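Septation protein imp2 (Schizosaccharomyces pombe, PDB 5C1F) is required for normal septation, helping to disassemble the medial ring during cell division, and carries a phospholipid-binding F-BAR domain. Local coordinates at residues Gln258-Leu261 and Glu262-Ala266; Leu90-Ser93 and Gln94-Asp98; Lys148-Asn151 and Tyr152-Gln156. All blocks are in the same frame, centred on the assembly; numbering follows the deposited sequence.

Interaction 1: Gln258-Leu261 and Glu262-Ala266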
loop_
_atom_site.group_PDB
_atom_site.type_symbol
_atom_site.label_atom_id
_atom_site.label_comp_id
_atom_site.label_asym_id
_atom_site.label_seq_id
_atom_site.Cartn_x
_atom_site.Cartn_y
_atom_site.Cartn_z
ATOM N N GLN A 258 14.880 -3.239 -32.904
ATOM C CA GLN A 258 15.238 -1.840 -33.130
ATOM C C GLN A 258 16.279 -1.387 -32.105
ATOM O O GLN A 258 17.208 -0.653 -32.438
ATOM C CB GLN A 258 13.997 -0.941 -33.077
ATOM C CG GLN A 258 14.272 0.545 -33.337
ATOM C CD GLN A 258 14.816 0.819 -34.734
ATOM O OE1 GLN A 258 14.550 0.072 -35.677
ATOM N NE2 GLN A 258 15.580 1.898 -34.871
ATOM N N ASP A 259 16.122 -1.838 -30.865
ATOM C CA ASP A 259 17.075 -1.538 -29.802
ATOM C C ASP A 259 18.463 -2.106 -30.098
ATOM O O ASP A 259 19.477 -1.457 -29.831
ATOM C CB ASP A 259 16.569 -2.087 -28.465
ATOM C CG ASP A 259 15.964 -1.012 -27.584
ATOM O OD1 ASP A 259 15.660 0.088 -28.099
ATOM O OD2 ASP A 259 15.792 -1.271 -26.370
ATOM N N VAL A 260 18.508 -3.318 -30.641
ATOM C CA VAL A 260 19.784 -3.960 -30.941
ATOM C C VAL A 260 20.484 -3.224 -32.084
ATOM O O VAL A 260 21.696 -3.013 -32.051
ATOM C CB VAL A 260 19.604 -5.449 -31.297
ATOM C CG1 VAL A 260 20.915 -6.053 -31.788
ATOM C CG2 VAL A 260 19.087 -6.221 -30.090
ATOM N N LEU A 261 19.705 -2.822 -33.084
ATOM C CA LEU A 261 20.198 -2.000 -34.181
ATOM C C LEU A 261 20.825 -0.705 -33.662
ATOM O O LEU A 261 21.954 -0.368 -34.014
ATOM C CB LEU A 261 19.057 -1.689 -35.158
ATOM C CG LEU A 261 19.354 -1.031 -36.510
ATOM C CD1 LEU A 261 18.314 -1.463 -37.532
ATOM C CD2 LEU A 261 19.384 0.490 -36.406
ATOM N N GLU A 262 20.089 0.017 -32.823
ATOM C CA GLU A 262 20.584 1.274 -32.274
ATOM C C GLU A 262 21.771 1.056 -31.341
ATOM O O GLU A 262 22.663 1.904 -31.242
ATOM C CB GLU A 262 19.468 2.008 -31.535
ATOM C CG GLU A 262 18.309 2.424 -32.419
ATOM C CD GLU A 262 17.264 3.208 -31.658
ATOM O OE1 GLU A 262 17.458 3.427 -30.442
ATOM O OE2 GLU A 262 16.251 3.605 -32.271
ATOM N N PHE A 263 21.772 -0.077 -30.648
ATOM C CA PHE A 263 22.892 -0.439 -29.793
ATOM C C PHE A 263 24.146 -0.592 -30.641
ATOM O O PHE A 263 25.210 -0.081 -30.291
ATOM C CB PHE A 263 22.593 -1.731 -29.029
ATOM C CG PHE A 263 23.733 -2.213 -28.173
ATOM C CD1 PHE A 263 23.901 -1.729 -26.886
ATOM C CD2 PHE A 263 24.625 -3.160 -28.650
ATOM C CE1 PHE A 263 24.944 -2.174 -26.094
ATOM C CE2 PHE A 263 25.671 -3.607 -27.862
ATOM C CZ PHE A 263 25.829 -3.114 -26.584
ATOM N N ILE A 264 24.006 -1.290 -31.765
ATOM C CA ILE A 264 25.120 -1.510 -32.677
ATOM C C ILE A 264 25.692 -0.182 -33.173
ATOM O O ILE A 264 26.903 0.022 -33.141
ATOM C CB ILE A 264 24.693 -2.389 -33.876
ATOM C CG1 ILE A 264 24.435 -3.822 -33.405
ATOM C CG2 ILE A 264 25.758 -2.385 -34.957
ATOM C CD1 ILE A 264 23.927 -4.752 -34.486
ATOM N N ASP A 265 24.819 0.727 -33.596
ATOM C CA ASP A 265 25.253 2.025 -34.116
ATOM C C ASP A 265 26.006 2.861 -33.084
ATOM O O ASP A 265 26.896 3.636 -33.436
ATOM C CB ASP A 265 24.051 2.816 -34.635
ATOM C CG ASP A 265 23.499 2.255 -35.931
ATOM O OD1 ASP A 265 24.301 1.765 -36.754
ATOM O OD2 ASP A 265 22.267 2.305 -36.128
ATOM N N ALA A 266 25.653 2.696 -31.812
ATOM C CA ALA A 266 26.220 3.516 -30.745
ATOM C C ALA A 266 27.448 2.881 -30.097
ATOM O O ALA A 266 28.274 3.576 -29.507
ATOM C CB ALA A 266 25.161 3.800 -29.685
#

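Interaction 2: Leu90-Ser93 and Gln94-Asp98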
loop_
_atom_site.group_PDB
_atom_site.type_symbol
_atom_site.label_atom_id
_atom_site.label_comp_id
_atom_site.label_asym_id
_atom_site.label_seq_id
_atom_site.Cartn_x
_atom_site.Cartn_y
_atom_site.Cartn_z
ATOM N N LEU A 90 -0.849 8.485 -1.881
ATOM C CA LEU A 90 -0.705 9.574 -0.914
ATOM C C LEU A 90 -1.993 10.387 -0.832
ATOM O O LEU A 90 -2.444 10.740 0.261
ATOM C CB LEU A 90 0.469 10.487 -1.273
ATOM C CG LEU A 90 0.776 11.582 -0.245
ATOM C CD1 LEU A 90 1.107 10.973 1.111
ATOM C CD2 LEU A 90 1.907 12.483 -0.715
ATOM N N GLN A 91 -2.576 10.674 -1.992
ATOM C CA GLN A 91 -3.856 11.370 -2.069
ATOM C C GLN A 91 -4.961 10.545 -1.399
ATOM O O GLN A 91 -5.798 11.084 -0.678
ATOM C CB GLN A 91 -4.211 11.667 -3.533
ATOM C CG GLN A 91 -5.623 12.203 -3.772
ATOM C CD GLN A 91 -5.795 13.653 -3.352
ATOM O OE1 GLN A 91 -5.699 13.988 -2.171
ATOM N NE2 GLN A 91 -6.058 14.522 -4.323
ATOM N N ILE A 92 -4.946 9.236 -1.625
ATOM C CA ILE A 92 -5.940 8.347 -1.031
ATOM C C ILE A 92 -5.823 8.326 0.493
ATOM O O ILE A 92 -6.833 8.373 1.199
ATOM C CB ILE A 92 -5.812 6.908 -1.580
ATOM C CG1 ILE A 92 -6.137 6.884 -3.075
ATOM C CG2 ILE A 92 -6.755 5.963 -0.843
ATOM C CD1 ILE A 92 -7.561 7.298 -3.394
ATOM N N SER A 93 -4.595 8.273 1.001
ATOM C CA SER A 93 -4.382 8.262 2.445
ATOM C C SER A 93 -4.869 9.566 3.069
ATOM O O SER A 93 -5.389 9.569 4.186
ATOM C CB SER A 93 -2.906 8.033 2.779
ATOM O OG SER A 93 -2.121 9.172 2.478
ATOM N N GLN A 94 -4.714 10.670 2.342
ATOM C CA GLN A 94 -5.184 11.967 2.823
ATOM C C GLN A 94 -6.710 12.010 2.879
ATOM O O GLN A 94 -7.287 12.583 3.797
ATOM C CB GLN A 94 -4.653 13.100 1.941
ATOM C CG GLN A 94 -3.152 13.324 2.067
ATOM C CD GLN A 94 -2.593 14.230 0.978
ATOM O OE1 GLN A 94 -3.287 14.570 0.017
ATOM N NE2 GLN A 94 -1.334 14.621 1.121
ATOM N N LEU A 95 -7.360 11.403 1.893
ATOM C CA LEU A 95 -8.816 11.330 1.883
ATOM C C LEU A 95 -9.326 10.345 2.937
ATOM O O LEU A 95 -10.388 10.552 3.530
ATOM C CB LEU A 95 -9.326 10.943 0.493
ATOM C CG LEU A 95 -9.046 11.962 -0.623
ATOM C CD1 LEU A 95 -9.387 11.390 -1.994
ATOM C CD2 LEU A 95 -9.805 13.258 -0.377
ATOM N N LEU A 96 -8.568 9.276 3.176
ATOM C CA LEU A 96 -8.922 8.325 4.226
ATOM C C LEU A 96 -8.924 9.020 5.583
ATOM O O LEU A 96 -9.729 8.695 6.459
ATOM C CB LEU A 96 -7.957 7.138 4.243
ATOM C CG LEU A 96 -8.136 6.062 3.169
ATOM C CD1 LEU A 96 -7.064 4.987 3.295
ATOM C CD2 LEU A 96 -9.525 5.445 3.239
ATOM N N GLN A 97 -8.024 9.981 5.753
ATOM C CA GLN A 97 -7.956 10.736 6.995
ATOM C C GLN A 97 -9.069 11.773 7.078
ATOM O O GLN A 97 -9.769 11.852 8.082
ATOM C CB GLN A 97 -6.588 11.404 7.145
ATOM C CG GLN A 97 -5.559 10.493 7.792
ATOM C CD GLN A 97 -4.126 10.857 7.451
ATOM O OE1 GLN A 97 -3.864 11.884 6.822
ATOM N NE2 GLN A 97 -3.187 10.010 7.866
ATOM N N ASP A 98 -9.243 12.550 6.014
ATOM C CA ASP A 98 -10.186 13.664 6.030
ATOM C C ASP A 98 -11.645 13.240 5.876
ATOM O O ASP A 98 -12.512 13.733 6.596
ATOM C CB ASP A 98 -9.829 14.669 4.933
ATOM C CG ASP A 98 -8.456 15.276 5.130
ATOM O OD1 ASP A 98 -8.014 15.372 6.294
ATOM O OD2 ASP A 98 -7.814 15.650 4.124
HETATM O O HOH W 1 -1.649 10.960 4.561
#

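Interaction 3: Lys148-Asn151 and Tyr152-Gln156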
loop_
_atom_site.group_PDB
_atom_site.type_symbol
_atom_site.label_atom_id
_atom_site.label_comp_id
_atom_site.label_asym_id
_atom_site.label_seq_id
_atom_site.Cartn_x
_atom_site.Cartn_y
_atom_site.Cartn_z
ATOM N N LYS A 148 -54.783 9.673 61.356
ATOM C CA LYS A 148 -54.477 8.525 62.192
ATOM C C LYS A 148 -54.470 8.903 63.672
ATOM O O LYS A 148 -54.827 8.095 64.530
ATOM C CB LYS A 148 -53.132 7.925 61.784
ATOM C CG LYS A 148 -53.068 6.413 61.900
ATOM C CD LYS A 148 -51.729 5.876 61.423
ATOM C CE LYS A 148 -51.648 4.370 61.612
ATOM N NZ LYS A 148 -50.277 3.855 61.350
ATOM N N LYS A 149 -54.063 10.132 63.971
ATOM C CA LYS A 149 -54.068 10.611 65.349
ATOM C C LYS A 149 -55.485 10.889 65.828
ATOM O O LYS A 149 -55.821 10.619 66.981
ATOM C CB LYS A 149 -53.209 11.866 65.490
ATOM C CG LYS A 149 -51.723 11.584 65.620
ATOM C CD LYS A 149 -50.920 12.870 65.599
ATOM C CE LYS A 149 -51.409 13.842 66.655
ATOM N NZ LYS A 149 -50.683 15.138 66.572
ATOM N N VAL A 150 -56.310 11.438 64.941
ATOM C CA VAL A 150 -57.718 11.662 65.245
ATOM C C VAL A 150 -58.377 10.344 65.633
ATOM O O VAL A 150 -59.069 10.260 66.647
ATOM C CB VAL A 150 -58.470 12.280 64.051
ATOM C CG1 VAL A 150 -59.967 12.253 64.298
ATOM C CG2 VAL A 150 -57.990 13.700 63.793
ATOM N N ASN A 151 -58.137 9.318 64.821
ATOM C CA ASN A 151 -58.623 7.971 65.095
ATOM C C ASN A 151 -58.241 7.522 66.504
ATOM O O ASN A 151 -59.070 6.996 67.248
ATOM C CB ASN A 151 -58.068 6.994 64.051
ATOM C CG ASN A 151 -58.559 5.571 64.256
ATOM O OD1 ASN A 151 -57.987 4.811 65.041
ATOM N ND2 ASN A 151 -59.614 5.201 63.539
ATOM N N TYR A 152 -56.983 7.757 66.862
ATOM C CA TYR A 152 -56.464 7.404 68.178
ATOM C C TYR A 152 -57.104 8.211 69.312
ATOM O O TYR A 152 -57.535 7.642 70.313
ATOM C CB TYR A 152 -54.946 7.587 68.208
ATOM C CG TYR A 152 -54.373 7.627 69.605
ATOM C CD1 TYR A 152 -54.297 6.476 70.379
ATOM C CD2 TYR A 152 -53.911 8.815 70.153
ATOM C CE1 TYR A 152 -53.780 6.509 71.655
ATOM C CE2 TYR A 152 -53.392 8.858 71.426
ATOM C CZ TYR A 152 -53.327 7.702 72.176
ATOM O OH TYR A 152 -52.808 7.743 73.450
ATOM N N TYR A 153 -57.161 9.532 69.154
ATOM C CA TYR A 153 -57.705 10.406 70.194
ATOM C C TYR A 153 -59.172 10.119 70.478
ATOM O O TYR A 153 -59.641 10.292 71.604
ATOM C CB TYR A 153 -57.540 11.875 69.804
ATOM C CG TYR A 153 -56.117 12.373 69.863
ATOM C CD1 TYR A 153 -55.271 11.999 70.899
ATOM C CD2 TYR A 153 -55.617 13.211 68.879
ATOM C CE1 TYR A 153 -53.966 12.454 70.954
ATOM C CE2 TYR A 153 -54.318 13.669 68.922
ATOM C CZ TYR A 153 -53.494 13.289 69.960
ATOM O OH TYR A 153 -52.198 13.748 69.999
ATOM N N VAL A 154 -59.899 9.689 69.453
ATOM C CA VAL A 154 -61.298 9.321 69.626
ATOM C C VAL A 154 -61.398 8.009 70.400
ATOM O O VAL A 154 -62.252 7.859 71.274
ATOM C CB VAL A 154 -62.026 9.197 68.268
ATOM C CG1 VAL A 154 -63.409 8.589 68.452
ATOM C CG2 VAL A 154 -62.127 10.560 67.601
ATOM N N SER A 155 -60.504 7.070 70.098
ATOM C CA SER A 155 -60.502 5.774 70.775
ATOM C C SER A 155 -60.143 5.907 72.252
ATOM O O SER A 155 -60.515 5.065 73.067
ATOM C CB SER A 155 -59.537 4.806 70.086
ATOM O OG SER A 155 -58.207 5.291 70.116
ATOM N N GLN A 156 -59.422 6.971 72.591
ATOM C CA GLN A 156 -59.029 7.220 73.975
ATOM C C GLN A 156 -60.192 7.722 74.818
ATOM O O GLN A 156 -60.165 7.621 76.042
ATOM C CB GLN A 156 -57.880 8.231 74.033
ATOM C CG GLN A 156 -56.517 7.647 73.711
ATOM C CD GLN A 156 -56.077 6.614 74.728
ATOM O OE1 GLN A 156 -56.296 5.415 74.545
ATOM N NE2 GLN A 156 -55.455 7.073 75.808
#

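Interaction 1: Gln258-Leu261 and Glu262-Ala266
Gln258 and Glu262, one helical turn apart, join their polar ends through a single bond: the amide NE2 of Gln258 donates to Glu262 OE2 over 3.2 Å, with an almost straight N-H...O angle of 175°. The acceptor lies in the plane of the amide, yet the amide and carboxylate planes stand 82° apart, and OE2 is met on its anti side, the donor 22° out of the carboxylate plane. Gln258 reaches it by a bend at chi2, while Glu262 runs extended beyond CG, which itself passes 3.3 Å from Gln258 O. On the next flank, Leu261 and Asp265 lie side by side and point the same way, Leu261 CD2 resting 3.4 Å from Asp265 OD2. Along the buried side the methyls Val260 CG1 and Ile264 CD1 meet at 4.2 Å. Beneath these pairs runs the helical ladder, in which the amides of Glu262, Phe263, Ile264 and Asp265 bond to the carbonyls four residues earlier; the bond from Phe263 N to Asp259 O measures 2.8 Å. Asp259 OD1 comes within 4.5 Å of Glu262 OE1, but its carboxylate is held by the backbone amides of Cys70 and Leu71 and by a salt bridge to Arg219 of the second subunit. The other oxygen of Asp265, OD1, forms a salt bridge to Lys6 of the second subunit, and Phe8 of that subunit packs on Ile264. Two acids thus tie this turn to the partner chain, while its Gln258-Glu262 edge is exposed. An i to i+4 amide-carboxylate pair on the exposed side of a helix whose Val260, Phe263 and Ile264 are buried is the pattern here, in the short helix 256-267 at the dimer interface of the F-BAR domain.

Interaction 2: Leu90-Ser93 and Gln94-Asp98
Ser93 OG and Gln94 N together grip the carbonyl oxygen of Leu90, and the short side chain of Ser93 can be followed outward to this bond. CB lies beside Gln94 N. OG, placed between the backbone N and the carbonyl carbon (chi1 72°), turns back along the helix and donates to Leu90 O at 2.7 Å. That carbonyl also takes the amide of Gln94 at 3.1 Å, and both donors reach it from the same face of its plane, the hydroxyl at a C=O...O angle of 121° and the amide at 149°. OG also accepts a hydrogen bond from a water, 2.8 Å away, which in turn donates to Gln97 OE1 at 3.3 Å and so bridges the hydroxyl to the next turn. Gln97 NE2 is held by Glu49, and Ser93 itself touches Glu48 and Glu49 of helix 18-59, so this polar strip faces that helix. Around the helix, Ile92 CG2 packs on Leu96 CG at 4.2 Å, and Leu96 leans on Phe229 and Leu232 of helix 162-252. A serine hydroxyl returned to a carbonyl of the preceding turn, beside an apolar i to i+4 pair, belongs here to the long helix 69-155, where it packs between helices 18-59 and 162-252 of the F-BAR bundle.

Interaction 3: Lys148-Asn151 and Tyr152-Gln156
The last turns of helix 69-155, near the far tip of the elongated F-BAR domain, carry an i to i+4 pair in which a lysine chain lies along a tyrosine ring. Lys149 and Tyr153 run side by side and point the same way. Near the tip, Lys149 CE comes 3.4 Å from Tyr153 OH and 3.7 Å from CE2 of the same ring, while nearer the backbone Lys149 CB is 4.0 Å from CE2. The bend at chi3 (54°) carries CE to this end of the ring, and the ammonium NZ stops 4.0 Å from the hydroxyl oxygen, so the aliphatic part of the lysine does the touching. Tyr153, with CG beside its own backbone N (chi1 -72°), also sets CD2 3.2 Å from Lys149 O, the carbonyl that accepts the amide of Tyr153 itself at 2.8 Å. Cutting Tyr153 back to an alanine would probably leave the Lys149 chain without the ring that supports it and free to turn, and would strip contacts from Lys171 and Thr175. On the same helix Val150 CG1 meets Val154 CG2 at 4.3 Å. Gln156 CG lies over one face of the Tyr152 ring, 3.5 Å above its plane and offset toward the rim. Much of this surface is exposed, but one flank is backed by helix 162-252: Thr175 touches both Val150 and Tyr153, Lys171 lies on Tyr153, and Asn168 bonds to the Tyr153 carbonyl and packs on Gln156, joining the helix end to its antiparallel neighbour.

How the interactions relate
Along the chain the order is interaction 2, interaction 3, then interaction 1. Interactions 2 and 3 share helix 69-155, yet their centres lie about 83 Å apart, a measure of how long this helix is. Interaction 2 is near the centre of the chain in space, its own centre about 14 Å from it, whereas interactions 1 and 3 sit on opposite sides of that point, their centres about 128 Å apart. Helix 162-252 packs against both sites on helix 69-155, and the chain then leads into helix 256-267. None of the three touches another. Only interaction 1 meets the second subunit, so the set samples a dimer contact, the bundle centre and a distal tip of one extended F-BAR domain.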